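Local structure of Lin2634 protein (Listeria innocua, 3MZO) at residues B[57-60]-B[61-65]; B[112-115]-B[116-120]; B[169-172]-B[173-176]; B[155-158]-B[159-163]; B[47-51]-B[52-56]. The protein is probably a metal-dependent phosphohydrolase of the HD-domain superfamily, related to the YfbR-like 5'-deoxynucleotidases, and binds calcium ions in the crystal. One frame throughout, in Å; residues are numbered along the deposited sequence.

Contact 1 of 5, residues B[57-60]-B[61-65]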
loop_
_atom_site.group_PDB
_atom_site.type_symbol
_atom_site.label_atom_id
_atom_site.label_comp_id
_atom_site.label_asym_id
_atom_site.label_seq_id
_atom_site.Cartn_x
_atom_site.Cartn_y
_atom_site.Cartn_z
ATOM N N ASN B 57 37.619 16.417 -4.829
ATOM C CA ASN B 57 37.898 14.985 -4.951
ATOM C C ASN B 57 36.577 14.270 -5.240
ATOM O O ASN B 57 35.753 13.979 -4.320
ATOM C CB ASN B 57 38.582 14.488 -3.655
ATOM C CG ASN B 57 38.960 13.012 -3.694
ATOM O OD1 ASN B 57 38.358 12.207 -4.401
ATOM N ND2 ASN B 57 39.968 12.654 -2.907
ATOM N N TRP B 58 36.359 13.942 -6.510
ATOM C CA TRP B 58 35.045 13.427 -6.892
ATOM C C TRP B 58 34.741 12.042 -6.349
ATOM O O TRP B 58 33.593 11.753 -5.955
ATOM C CB TRP B 58 34.831 13.521 -8.410
ATOM C CG TRP B 58 34.553 14.943 -8.793
ATOM C CD1 TRP B 58 35.488 15.909 -9.118
ATOM C CD2 TRP B 58 33.273 15.589 -8.847
ATOM N NE1 TRP B 58 34.856 17.104 -9.365
ATOM C CE2 TRP B 58 33.501 16.943 -9.215
ATOM C CE3 TRP B 58 31.951 15.166 -8.622
ATOM C CZ2 TRP B 58 32.459 17.860 -9.381
ATOM C CZ3 TRP B 58 30.906 16.097 -8.787
ATOM C CH2 TRP B 58 31.172 17.422 -9.154
ATOM N N ARG B 59 35.741 11.180 -6.317
ATOM C CA ARG B 59 35.540 9.884 -5.718
ATOM C C ARG B 59 35.064 10.061 -4.290
ATOM O O ARG B 59 34.140 9.377 -3.883
ATOM C CB ARG B 59 36.819 9.044 -5.741
ATOM C CG ARG B 59 36.586 7.623 -5.274
ATOM C CD ARG B 59 37.881 6.815 -5.303
ATOM N NE ARG B 59 37.595 5.423 -5.034
ATOM C CZ ARG B 59 38.463 4.422 -5.169
ATOM N NH1 ARG B 59 39.693 4.659 -5.599
ATOM N NH2 ARG B 59 38.086 3.173 -4.903
ATOM N N ALA B 60 35.677 10.996 -3.549
ATOM C CA ALA B 60 35.318 11.233 -2.153
ATOM C C ALA B 60 33.923 11.835 -2.049
ATOM O O ALA B 60 33.143 11.436 -1.210
ATOM C CB ALA B 60 36.374 12.133 -1.425
ATOM N N LEU B 61 33.590 12.772 -2.935
ATOM C CA LEU B 61 32.285 13.405 -2.895
ATOM C C LEU B 61 31.189 12.383 -3.089
ATOM O O LEU B 61 30.253 12.325 -2.298
ATOM C CB LEU B 61 32.189 14.511 -3.950
ATOM C CG LEU B 61 30.876 15.275 -4.116
ATOM C CD1 LEU B 61 31.161 16.601 -4.808
ATOM C CD2 LEU B 61 29.863 14.465 -4.916
ATOM N N TYR B 62 31.306 11.591 -4.137
ATOM C CA TYR B 62 30.282 10.606 -4.470
ATOM C C TYR B 62 30.187 9.485 -3.457
ATOM O O TYR B 62 29.080 9.084 -3.081
ATOM C CB TYR B 62 30.543 9.992 -5.843
ATOM C CG TYR B 62 30.103 10.846 -7.012
ATOM C CD1 TYR B 62 28.752 11.171 -7.226
ATOM C CD2 TYR B 62 31.022 11.272 -7.942
ATOM C CE1 TYR B 62 28.364 11.941 -8.349
ATOM C CE2 TYR B 62 30.656 12.023 -9.040
ATOM C CZ TYR B 62 29.356 12.365 -9.250
ATOM O OH TYR B 62 29.084 13.094 -10.385
ATOM N N GLU B 63 31.325 8.940 -3.063
ATOM C CA GLU B 63 31.320 7.839 -2.120
ATOM C C GLU B 63 30.727 8.236 -0.750
ATOM O O GLU B 63 30.022 7.446 -0.149
ATOM C CB GLU B 63 32.702 7.166 -2.004
ATOM C CG GLU B 63 33.694 7.885 -1.203
ATOM C CD GLU B 63 35.128 7.326 -1.354
ATOM O OE1 GLU B 63 35.372 6.339 -2.111
ATOM O OE2 GLU B 63 36.002 7.895 -0.677
ATOM N N LYS B 64 30.980 9.452 -0.285
ATOM C CA LYS B 64 30.376 9.918 0.957
ATOM C C LYS B 64 28.856 10.043 0.827
ATOM O O LYS B 64 28.116 9.536 1.683
ATOM C CB LYS B 64 30.973 11.272 1.386
ATOM C CG LYS B 64 32.382 11.197 1.922
ATOM C CD LYS B 64 33.037 12.602 1.983
ATOM C CE LYS B 64 34.421 12.558 2.648
ATOM N NZ LYS B 64 34.332 12.126 4.048
ATOM N N ALA B 65 28.385 10.677 -0.254
ATOM C CA ALA B 65 26.956 10.926 -0.470
ATOM C C ALA B 65 26.181 9.647 -0.761
ATOM O O ALA B 65 25.078 9.436 -0.224
ATOM C CB ALA B 65 26.752 11.931 -1.603
HETATM O O HOH W 1 34.798 4.704 -4.260
#
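Trp-58 lays the six-membered part of its indole beside the ring of Tyr-62, one helical turn on. Trp-58 CE3 comes 3.4 Å from Tyr-62 CE2, and the ring planes stand oblique at 43°. Leu-61 points the same way as Trp-58 and sets CD1 over one indole face, 4.0 Å from CZ3. On another side of the helix, Arg-59 and Glu-63 form a long salt bridge, NE to OE1 at 3.8 Å. A water closes the gap: it accepts from Arg-59 NE at 3.0 Å and donates to Glu-63 OE1 at 2.8 Å. Asn-57 is the N-cap. Its OD1 takes the N-H of Ala-60 at 3.1 Å, from above the carbonyl plane. Other partners hold the far ends: Gln-43 meets Tyr-62 OH, and His-119 meets Glu-63 OE2. Trp-58 and Arg-59 make cation-pi contacts with Arg-59 and Trp-58 of the second subunit. The first two turns of helix 58-67 lie between helices 31-51 and 129-151, with Leu-61 touching both.

Contact 2 of 5, residues B[112-115]-B[116-120]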
loop_
_atom_site.group_PDB
_atom_site.type_symbol
_atom_site.label_atom_id
_atom_site.label_comp_id
_atom_site.label_asym_id
_atom_site.label_seq_id
_atom_site.Cartn_x
_atom_site.Cartn_y
_atom_site.Cartn_z
ATOM N N THR B 112 38.726 -9.824 0.938
ATOM C CA THR B 112 39.426 -8.934 -0.014
ATOM C C THR B 112 38.819 -7.537 -0.079
ATOM O O THR B 112 39.524 -6.594 -0.386
ATOM C CB THR B 112 39.338 -9.398 -1.490
ATOM O OG1 THR B 112 39.950 -10.669 -1.640
ATOM C CG2 THR B 112 40.033 -8.387 -2.421
ATOM N N PHE B 113 37.508 -7.429 0.154
ATOM C CA PHE B 113 36.791 -6.152 0.004
ATOM C C PHE B 113 36.451 -5.480 1.330
ATOM O O PHE B 113 35.912 -4.362 1.305
ATOM C CB PHE B 113 35.512 -6.339 -0.844
ATOM C CG PHE B 113 35.796 -6.737 -2.265
ATOM C CD1 PHE B 113 36.328 -5.808 -3.166
ATOM C CD2 PHE B 113 35.584 -8.047 -2.703
ATOM C CE1 PHE B 113 36.633 -6.167 -4.479
ATOM C CE2 PHE B 113 35.877 -8.402 -4.021
ATOM C CZ PHE B 113 36.405 -7.454 -4.902
ATOM N N GLN B 114 36.755 -6.123 2.473
ATOM C CA GLN B 114 36.375 -5.520 3.758
ATOM C C GLN B 114 36.977 -4.117 3.954
ATOM O O GLN B 114 36.257 -3.204 4.396
ATOM C CB GLN B 114 36.684 -6.433 4.944
ATOM C CG GLN B 114 35.678 -7.571 5.055
ATOM C CD GLN B 114 35.883 -8.445 6.264
ATOM O OE1 GLN B 114 36.616 -8.086 7.188
ATOM N NE2 GLN B 114 35.189 -9.585 6.295
ATOM N N PRO B 115 38.277 -3.931 3.599
ATOM C CA PRO B 115 38.879 -2.617 3.818
ATOM C C PRO B 115 38.182 -1.522 3.042
ATOM O O PRO B 115 37.882 -0.455 3.614
ATOM C CB PRO B 115 40.338 -2.809 3.355
ATOM C CG PRO B 115 40.640 -4.273 3.661
ATOM C CD PRO B 115 39.301 -4.944 3.245
ATOM N N ILE B 116 37.861 -1.797 1.778
ATOM C CA ILE B 116 37.214 -0.802 0.946
ATOM C C ILE B 116 35.812 -0.458 1.490
ATOM O O ILE B 116 35.473 0.728 1.615
ATOM C CB ILE B 116 37.233 -1.226 -0.540
ATOM C CG1 ILE B 116 37.166 0.007 -1.444
ATOM C CG2 ILE B 116 36.120 -2.192 -0.839
ATOM C CD1 ILE B 116 36.927 -0.320 -2.902
ATOM N N TYR B 117 35.037 -1.472 1.891
ATOM C CA TYR B 117 33.730 -1.255 2.525
ATOM C C TYR B 117 33.789 -0.574 3.908
ATOM O O TYR B 117 32.903 0.226 4.233
ATOM C CB TYR B 117 32.844 -2.528 2.448
ATOM C CG TYR B 117 32.293 -2.587 1.039
ATOM C CD1 TYR B 117 33.001 -3.231 0.018
ATOM C CD2 TYR B 117 31.126 -1.867 0.683
ATOM C CE1 TYR B 117 32.544 -3.202 -1.301
ATOM C CE2 TYR B 117 30.646 -1.841 -0.651
ATOM C CZ TYR B 117 31.374 -2.495 -1.638
ATOM O OH TYR B 117 30.963 -2.470 -2.954
ATOM N N ARG B 118 34.831 -0.835 4.700
ATOM C CA ARG B 118 35.067 -0.044 5.928
ATOM C C ARG B 118 35.266 1.445 5.595
ATOM O O ARG B 118 34.725 2.336 6.259
ATOM C CB ARG B 118 36.272 -0.564 6.729
ATOM C CG ARG B 118 35.950 -1.828 7.505
ATOM C CD ARG B 118 37.037 -2.276 8.486
ATOM N NE ARG B 118 37.082 -3.741 8.481
ATOM C CZ ARG B 118 36.136 -4.558 8.976
ATOM N NH1 ARG B 118 35.041 -4.086 9.590
ATOM N NH2 ARG B 118 36.294 -5.877 8.880
ATOM N N HIS B 119 36.022 1.712 4.554
ATOM C CA HIS B 119 36.186 3.079 4.099
ATOM C C HIS B 119 34.875 3.690 3.550
ATOM O O HIS B 119 34.523 4.833 3.857
ATOM C CB HIS B 119 37.265 3.140 3.025
ATOM C CG HIS B 119 37.352 4.471 2.362
ATOM N ND1 HIS B 119 37.929 5.566 2.975
ATOM C CD2 HIS B 119 36.905 4.902 1.154
ATOM C CE1 HIS B 119 37.843 6.612 2.165
ATOM N NE2 HIS B 119 37.239 6.232 1.050
ATOM N N LEU B 120 34.168 2.929 2.717
ATOM C CA LEU B 120 32.946 3.409 2.104
ATOM C C LEU B 120 31.848 3.702 3.115
ATOM O O LEU B 120 31.061 4.612 2.903
ATOM C CB LEU B 120 32.435 2.401 1.054
ATOM C CG LEU B 120 33.256 2.234 -0.234
ATOM C CD1 LEU B 120 32.602 1.200 -1.184
ATOM C CD2 LEU B 120 33.414 3.568 -0.943
#
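The Tyr-117 ring takes the carbonyl O of Phe-113 at its edge, 3.4 Å from Tyr-117 CD1, and Leu-120 CD1 over one face, 3.6 Å above its plane. The Phe-113 ring has Thr-112 CG2 over the centre of one face and Ile-116 CG2 near its plane at the edge. That methyl lies between the backbone N and carbonyl carbon of Ile-116, where it also comes within 3.1 Å of Phe-113 O. The same oxygen accepts the N-H of Tyr-117 at 3.1 Å, in an almost straight bond. Gln-114 and Arg-118 run side by side. Gln-114 OE1 is 2.8 Å from Arg-118 NH2, at the guanidinium edge, with the amide and guanidinium planes 89° apart. Arg-118 NH2 bonds Ser-106 OG, Arg-118 NH1 bonds the carbonyl O of Lys-102, and Gln-114 NE2 bonds the carbonyl O of Ile-109. These bonds tie the polar flank at the start of helix 114-121 to helix 87-108 and the chain just after it. The aromatic flank meets the second subunit, where Phe-113 and Tyr-117 pack on Phe-44. Leu-120 reaches helix 58-67 in its own chain.

Contact 3 of 5, residues B[169-172]-B[173-176]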
loop_
_atom_site.group_PDB
_atom_site.type_symbol
_atom_site.label_atom_id
_atom_site.label_comp_id
_atom_site.label_asym_id
_atom_site.label_seq_id
_atom_site.Cartn_x
_atom_site.Cartn_y
_atom_site.Cartn_z
ATOM N N THR B 169 21.118 24.901 10.136
ATOM C CA THR B 169 22.368 24.187 9.891
ATOM C C THR B 169 23.033 24.581 8.559
ATOM O O THR B 169 24.222 24.879 8.535
ATOM C CB THR B 169 22.134 22.680 9.951
ATOM O OG1 THR B 169 21.522 22.390 11.202
ATOM C CG2 THR B 169 23.425 21.890 9.851
ATOM N N ILE B 170 22.274 24.624 7.464
ATOM C CA ILE B 170 22.820 25.093 6.188
ATOM C C ILE B 170 23.524 26.469 6.354
ATOM O O ILE B 170 24.603 26.708 5.781
ATOM C CB ILE B 170 21.705 25.144 5.087
ATOM C CG1 ILE B 170 21.270 23.728 4.721
ATOM C CG2 ILE B 170 22.190 25.855 3.834
ATOM C CD1 ILE B 170 19.998 23.650 3.907
ATOM N N TYR B 171 22.935 27.365 7.146
ATOM C CA TYR B 171 23.537 28.691 7.382
ATOM C C TYR B 171 24.877 28.657 8.051
ATOM O O TYR B 171 25.654 29.577 7.860
ATOM C CB TYR B 171 22.653 29.582 8.239
ATOM C CG TYR B 171 21.838 30.498 7.421
ATOM C CD1 TYR B 171 22.415 31.619 6.814
ATOM C CD2 TYR B 171 20.486 30.246 7.220
ATOM C CE1 TYR B 171 21.660 32.475 6.034
ATOM C CE2 TYR B 171 19.715 31.087 6.446
ATOM C CZ TYR B 171 20.303 32.200 5.850
ATOM O OH TYR B 171 19.507 33.029 5.093
ATOM N N GLU B 172 25.138 27.628 8.854
ATOM C CA GLU B 172 26.438 27.434 9.521
ATOM C C GLU B 172 27.547 27.276 8.492
ATOM O O GLU B 172 28.721 27.472 8.792
ATOM C CB GLU B 172 26.454 26.167 10.396
ATOM C CG GLU B 172 25.576 26.187 11.648
ATOM C CD GLU B 172 25.703 24.903 12.465
ATOM O OE1 GLU B 172 26.711 24.173 12.320
ATOM O OE2 GLU B 172 24.789 24.613 13.245
ATOM N N TYR B 173 27.174 26.875 7.273
ATOM C CA TYR B 173 28.171 26.583 6.225
ATOM C C TYR B 173 28.223 27.683 5.136
ATOM O O TYR B 173 28.714 27.460 4.009
ATOM C CB TYR B 173 27.857 25.214 5.601
ATOM C CG TYR B 173 28.026 24.000 6.520
ATOM C CD1 TYR B 173 27.003 23.570 7.362
ATOM C CD2 TYR B 173 29.185 23.237 6.476
ATOM C CE1 TYR B 173 27.167 22.435 8.176
ATOM C CE2 TYR B 173 29.339 22.106 7.260
ATOM C CZ TYR B 173 28.330 21.711 8.109
ATOM O OH TYR B 173 28.545 20.587 8.884
ATOM N N ARG B 174 27.762 28.883 5.474
ATOM C CA ARG B 174 27.639 29.978 4.499
ATOM C C ARG B 174 28.965 30.491 3.927
ATOM O O ARG B 174 28.949 31.261 2.979
ATOM C CB ARG B 174 26.838 31.151 5.093
ATOM C CG ARG B 174 27.516 31.854 6.266
ATOM C CD ARG B 174 26.719 33.072 6.755
ATOM N NE ARG B 174 25.687 32.701 7.714
ATOM C CZ ARG B 174 25.921 32.520 9.007
ATOM N NH1 ARG B 174 27.146 32.704 9.492
ATOM N NH2 ARG B 174 24.926 32.166 9.809
ATOM N N GLU B 175 30.107 30.089 4.508
ATOM C CA GLU B 175 31.422 30.502 3.956
ATOM C C GLU B 175 31.667 29.754 2.639
ATOM O O GLU B 175 32.420 30.210 1.788
ATOM C CB GLU B 175 32.578 30.257 4.938
HETATM N N MSE B 176 30.995 28.624 2.458
HETATM C CA MSE B 176 31.151 27.817 1.251
HETATM C C MSE B 176 30.457 28.439 0.036
HETATM O O MSE B 176 29.330 28.929 0.124
HETATM C CB MSE B 176 30.565 26.415 1.467
HETATM C CG MSE B 176 31.258 25.513 2.486
HETATM SE SE MSE B 176 30.227 23.878 2.691
HETATM C CE MSE B 176 30.772 22.955 1.050
HETATM O O HOH W 2 30.734 28.661 6.951
#
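The chain leaves helix 158-172 through backbone bonds that reach three residues back. Tyr-173 N gives its hydrogen to Ile-170 O at 3.0 Å. Arg-174 N gives its own to Tyr-171 O at 3.3 Å, a longer and more bent bond. Residues 173-176 then form a type I beta turn, closed by Met-176 N bonding Tyr-173 O. Water 2 spans the bend, donating to Glu-172 O and accepting from Glu-175 N. The turn joins two helices of this all-helical HD-domain fold, and selenomethionine Met-176 is the N-cap of helix 177-191. Tyr-173 lies alongside Thr-169. The edge of its ring meets the carbonyl O of Thr-169, 3.3 Å from Tyr-173 CD1, and Tyr-173 CE1 is 4.1 Å from the methyl CG2 of Thr-169. The same ring packs on Ala-135 and Ile-136 of helix 129-151 and on Val-179 of helix 177-191. Arg-174 is modelled in two conformers. In the conformer described it turns back over the helix end. Its CG sits between backbone N and carbonyl carbon (chi1 66°), and the bend at chi3 lays one guanidinium face over Tyr-171 O. Tyr-171 O is 3.1 Å from Arg-174 NE, but the angle is too poor for a hydrogen bond. Arg-174 NE also comes to the edge of the Tyr-171 ring, 3.6 Å from Tyr-171 CD1. Tyr-171 OH is bonded to Thr-209 OG1.

Contact 4 of 5, residues B[155-158]-B[159-163]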
loop_
_atom_site.group_PDB
_atom_site.type_symbol
_atom_site.label_atom_id
_atom_site.label_comp_id
_atom_site.label_asym_id
_atom_site.label_seq_id
_atom_site.Cartn_x
_atom_site.Cartn_y
_atom_site.Cartn_z
ATOM N N PRO B 155 -0.667 18.842 8.912
ATOM C CA PRO B 155 -0.978 19.481 10.164
ATOM C C PRO B 155 0.091 19.360 11.256
ATOM O O PRO B 155 0.004 20.090 12.222
ATOM C CB PRO B 155 -2.291 18.811 10.602
ATOM C CG PRO B 155 -2.415 17.568 9.763
ATOM C CD PRO B 155 -1.666 17.836 8.509
ATOM N N GLU B 156 1.076 18.480 11.114
ATOM C CA GLU B 156 2.052 18.264 12.176
ATOM C C GLU B 156 3.128 19.337 12.246
ATOM O O GLU B 156 3.866 19.543 11.282
ATOM C CB GLU B 156 2.739 16.897 12.000
ATOM C CG GLU B 156 1.842 15.688 12.292
ATOM C CD GLU B 156 1.412 15.580 13.759
ATOM O OE1 GLU B 156 1.938 16.312 14.625
ATOM O OE2 GLU B 156 0.534 14.748 14.054
ATOM N N ASN B 157 3.272 19.976 13.409
ATOM C CA ASN B 157 4.305 21.015 13.562
ATOM C C ASN B 157 5.734 20.489 13.387
ATOM O O ASN B 157 6.648 21.276 13.119
ATOM C CB ASN B 157 4.190 21.765 14.908
ATOM C CG ASN B 157 4.932 23.128 14.885
ATOM O OD1 ASN B 157 4.640 23.997 14.048
ATOM N ND2 ASN B 157 5.902 23.305 15.800
ATOM N N ILE B 158 5.935 19.178 13.536
ATOM C CA ILE B 158 7.259 18.603 13.405
ATOM C C ILE B 158 7.934 19.063 12.095
ATOM O O ILE B 158 9.116 19.342 12.078
ATOM C CB ILE B 158 7.242 17.043 13.503
ATOM C CG1 ILE B 158 8.636 16.506 13.807
ATOM C CG2 ILE B 158 6.765 16.377 12.218
ATOM C CD1 ILE B 158 9.160 16.928 15.159
ATOM N N PHE B 159 7.176 19.192 11.013
ATOM C CA PHE B 159 7.778 19.551 9.719
ATOM C C PHE B 159 8.354 20.975 9.691
ATOM O O PHE B 159 9.445 21.186 9.141
ATOM C CB PHE B 159 6.791 19.275 8.601
ATOM C CG PHE B 159 6.457 17.822 8.500
ATOM C CD1 PHE B 159 7.410 16.909 8.055
ATOM C CD2 PHE B 159 5.244 17.347 8.929
ATOM C CE1 PHE B 159 7.125 15.552 7.999
ATOM C CE2 PHE B 159 4.959 15.981 8.884
ATOM C CZ PHE B 159 5.909 15.096 8.410
ATOM N N VAL B 160 7.672 21.922 10.338
ATOM C CA VAL B 160 8.206 23.279 10.478
ATOM C C VAL B 160 9.487 23.257 11.296
ATOM O O VAL B 160 10.457 23.984 10.996
ATOM C CB VAL B 160 7.184 24.210 11.170
ATOM C CG1 VAL B 160 7.888 25.460 11.764
ATOM C CG2 VAL B 160 6.086 24.595 10.175
ATOM N N GLU B 161 9.510 22.408 12.317
ATOM C CA GLU B 161 10.689 22.272 13.166
ATOM C C GLU B 161 11.867 21.668 12.418
ATOM O O GLU B 161 13.012 22.101 12.602
ATOM C CB GLU B 161 10.375 21.428 14.410
ATOM C CG GLU B 161 9.402 22.095 15.391
ATOM C CD GLU B 161 8.751 21.085 16.365
ATOM O OE1 GLU B 161 9.308 19.972 16.571
ATOM O OE2 GLU B 161 7.665 21.404 16.914
ATOM N N ILE B 162 11.603 20.673 11.585
ATOM C CA ILE B 162 12.648 20.050 10.760
ATOM C C ILE B 162 13.233 21.079 9.756
ATOM O O ILE B 162 14.434 21.179 9.579
ATOM C CB ILE B 162 12.078 18.813 9.990
ATOM C CG1 ILE B 162 11.721 17.679 10.978
ATOM C CG2 ILE B 162 13.076 18.301 8.932
ATOM C CD1 ILE B 162 10.743 16.619 10.444
ATOM N N TYR B 163 12.350 21.809 9.090
ATOM C CA TYR B 163 12.731 22.807 8.124
ATOM C C TYR B 163 13.635 23.862 8.793
ATOM O O TYR B 163 14.708 24.227 8.273
ATOM C CB TYR B 163 11.461 23.452 7.542
ATOM C CG TYR B 163 11.712 24.590 6.587
ATOM C CD1 TYR B 163 11.825 25.905 7.055
ATOM C CD2 TYR B 163 11.853 24.361 5.223
ATOM C CE1 TYR B 163 12.049 26.964 6.179
ATOM C CE2 TYR B 163 12.075 25.413 4.338
ATOM C CZ TYR B 163 12.183 26.709 4.823
ATOM O OH TYR B 163 12.407 27.748 3.948
#
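Ile-158 and Phe-159 meet by a CH-pi contact in the first turn of helix 158-172, part of the helical HD-domain fold. The methyl CG2 of Ile-158 stands over the centre of the Phe-159 ring, 3.8 Å from the centroid and 13° off the normal. The Ile-158 conformer explains this. With CG1 anti to the backbone N (chi1 -162°), CG2 falls between N and the carbonyl carbon, on the side of the Phe-159 ring. The other branch runs along the helix. Ile-158 CG1 is 4.0 Å from Ile-162 CD1, and Ile-158 CD1 is 3.4 Å from Glu-161 OE1. Glu-156 adds its CB near the ring margin, 3.9 Å from Phe-159 CE2. The carbonyl O of Glu-156 receives a weak bond from Phe-159 N.

Ile-162 leads into the body of the fold and packs on Leu-142 of helix 129-151. Phe-159 rests on Glu-149 of that helix. Val-160 turns to Leu-204 of helix 201-211 and sets its CB 3.8 Å from Asn-157 OD1. Asn-157 and Glu-161 cross at about a right angle, one turn apart on the exposed flank. Glu-161 is extended beyond CG, and its OE1 has a long, weak ion pair with Lys-83. Glu-161 OE2 accepts from Asn-157 ND2 at 2.8 Å, on the anti side of the carboxylate, with an N-H...O angle of 137°.

Contact 5 of 5, residues B[47-51]-B[52-56]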
loop_
_atom_site.group_PDB
_atom_site.type_symbol
_atom_site.label_atom_id
_atom_site.label_comp_id
_atom_site.label_asym_id
_atom_site.label_seq_id
_atom_site.Cartn_x
_atom_site.Cartn_y
_atom_site.Cartn_z
ATOM N N ALA B 47 29.882 20.833 -8.573
ATOM C CA ALA B 47 29.969 21.715 -9.732
ATOM C C ALA B 47 30.158 23.148 -9.296
ATOM O O ALA B 47 30.995 23.862 -9.861
ATOM C CB ALA B 47 28.713 21.565 -10.629
ATOM N N VAL B 48 29.424 23.563 -8.266
ATOM C CA VAL B 48 29.526 24.918 -7.771
ATOM C C VAL B 48 30.922 25.167 -7.213
ATOM O O VAL B 48 31.540 26.179 -7.505
ATOM C CB VAL B 48 28.453 25.246 -6.698
ATOM C CG1 VAL B 48 28.724 26.612 -6.099
ATOM C CG2 VAL B 48 27.029 25.180 -7.334
ATOM N N GLU B 49 31.442 24.225 -6.433
ATOM C CA GLU B 49 32.814 24.364 -5.924
ATOM C C GLU B 49 33.881 24.394 -7.047
ATOM O O GLU B 49 34.819 25.211 -7.021
ATOM C CB GLU B 49 33.108 23.252 -4.922
ATOM C CG GLU B 49 32.224 23.313 -3.645
ATOM C CD GLU B 49 32.380 24.578 -2.825
ATOM O OE1 GLU B 49 33.465 25.220 -2.889
ATOM O OE2 GLU B 49 31.412 24.927 -2.111
ATOM N N GLU B 50 33.732 23.512 -8.026
ATOM C CA GLU B 50 34.612 23.470 -9.198
ATOM C C GLU B 50 34.567 24.840 -9.910
ATOM O O GLU B 50 35.611 25.434 -10.271
ATOM C CB GLU B 50 34.175 22.308 -10.138
ATOM C CG GLU B 50 34.962 22.193 -11.433
ATOM C CD GLU B 50 34.476 21.089 -12.354
ATOM O OE1 GLU B 50 33.280 21.076 -12.748
ATOM O OE2 GLU B 50 35.321 20.239 -12.713
ATOM N N ASP B 51 33.358 25.341 -10.117
ATOM C CA ASP B 51 33.191 26.627 -10.771
ATOM C C ASP B 51 33.896 27.758 -9.996
ATOM O O ASP B 51 34.406 28.712 -10.590
ATOM C CB ASP B 51 31.713 26.925 -10.937
ATOM C CG ASP B 51 31.471 28.304 -11.481
ATOM O OD1 ASP B 51 31.518 28.491 -12.726
ATOM O OD2 ASP B 51 31.286 29.206 -10.642
ATOM N N ALA B 52 33.927 27.651 -8.677
ATOM C CA ALA B 52 34.591 28.662 -7.835
ATOM C C ALA B 52 36.099 28.469 -7.797
ATOM O O ALA B 52 36.806 29.245 -7.183
ATOM C CB ALA B 52 34.008 28.635 -6.394
ATOM N N GLY B 53 36.589 27.432 -8.455
ATOM C CA GLY B 53 38.003 27.183 -8.573
ATOM C C GLY B 53 38.584 26.362 -7.437
ATOM O O GLY B 53 39.781 26.394 -7.219
ATOM N N ASN B 54 37.744 25.655 -6.695
ATOM C CA ASN B 54 38.227 24.764 -5.646
ATOM C C ASN B 54 38.398 23.379 -6.225
ATOM O O ASN B 54 37.540 22.919 -6.994
ATOM C CB ASN B 54 37.241 24.739 -4.486
ATOM C CG ASN B 54 37.063 26.102 -3.858
ATOM O OD1 ASN B 54 38.028 26.845 -3.726
ATOM N ND2 ASN B 54 35.829 26.444 -3.469
ATOM N N GLU B 55 39.510 22.725 -5.884
ATOM C CA GLU B 55 39.746 21.338 -6.274
ATOM C C GLU B 55 38.743 20.462 -5.500
ATOM O O GLU B 55 38.555 20.611 -4.301
ATOM C CB GLU B 55 41.213 20.913 -6.031
ATOM C CG GLU B 55 41.549 19.419 -6.316
ATOM C CD GLU B 55 41.436 18.997 -7.797
ATOM O OE1 GLU B 55 41.255 19.864 -8.690
ATOM O OE2 GLU B 55 41.535 17.778 -8.088
ATOM N N VAL B 56 38.051 19.605 -6.225
ATOM C CA VAL B 56 37.090 18.654 -5.645
ATOM C C VAL B 56 37.617 17.243 -5.876
ATOM O O VAL B 56 38.006 16.923 -6.983
ATOM C CB VAL B 56 35.718 18.795 -6.300
ATOM C CG1 VAL B 56 34.740 17.664 -5.822
ATOM C CG2 VAL B 56 35.146 20.209 -6.015
#
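Glu-49 O accepts from two backbone donors beyond the helix end. Asn-54 N bonds Glu-49 O at 3.0 Å. Ala-52 N adds a weak bond to Glu-49 O at 3.1 Å, and its better one goes to Val-48 O. The side chains repeat the link. Asn-54 ND2 donates to Glu-49 OE1 at 2.7 Å, meeting the oxygen nearly along its C-O axis. The carboxylate and amide planes are 16° apart, so the groups lie almost flat together. Glu-49 is bent at chi2 (-61°), which brings OE1 round to the amide. Its other oxygen, OE2, is bonded to Ser-178 OG, so both carboxylate oxygens of this buried residue have a partner. Val-56 turns back to the same helix turn, with CG2 3.8 Å from Glu-49 CB. Val-56 also packs on Leu-129 and Glu-130 of helix 129-151. In the conformer described, Glu-50 forms a salt bridge with Arg-59 of the second subunit. Gly-53 leaves the helical path with a positive phi of 88°, and Gly-53 N bonds Glu-50 O at 2.9 Å. This bond, the positive phi and the bond from Asn-54 N to Glu-49 O make a Schellman motif, ending helix 31-51.

Contacts 5 and 1 follow each other in the chain and touch, Trp-58 packing on Ala-47 and Leu-61 on Val-56. Contact 1 also touches contact 2 through Glu-63 and His-119, a probable hydrogen bond. All three face the second subunit. Contact 2 offers it mainly aromatic and aliphatic groups, whereas contacts 1 and 5 add charged pairs between Arg-59 and, in the conformer described, Glu-50. Contacts 4 and 3 hold the start and end of helix 158-172, with centres about 21 Å apart. Contact 3 meets contact 5 where Met-176 packs on Glu-49. Each contact mixes buried and exposed residues. Ile-158 and Phe-159 give contact 4 an apolar core, while contact 5 buries a carboxylate.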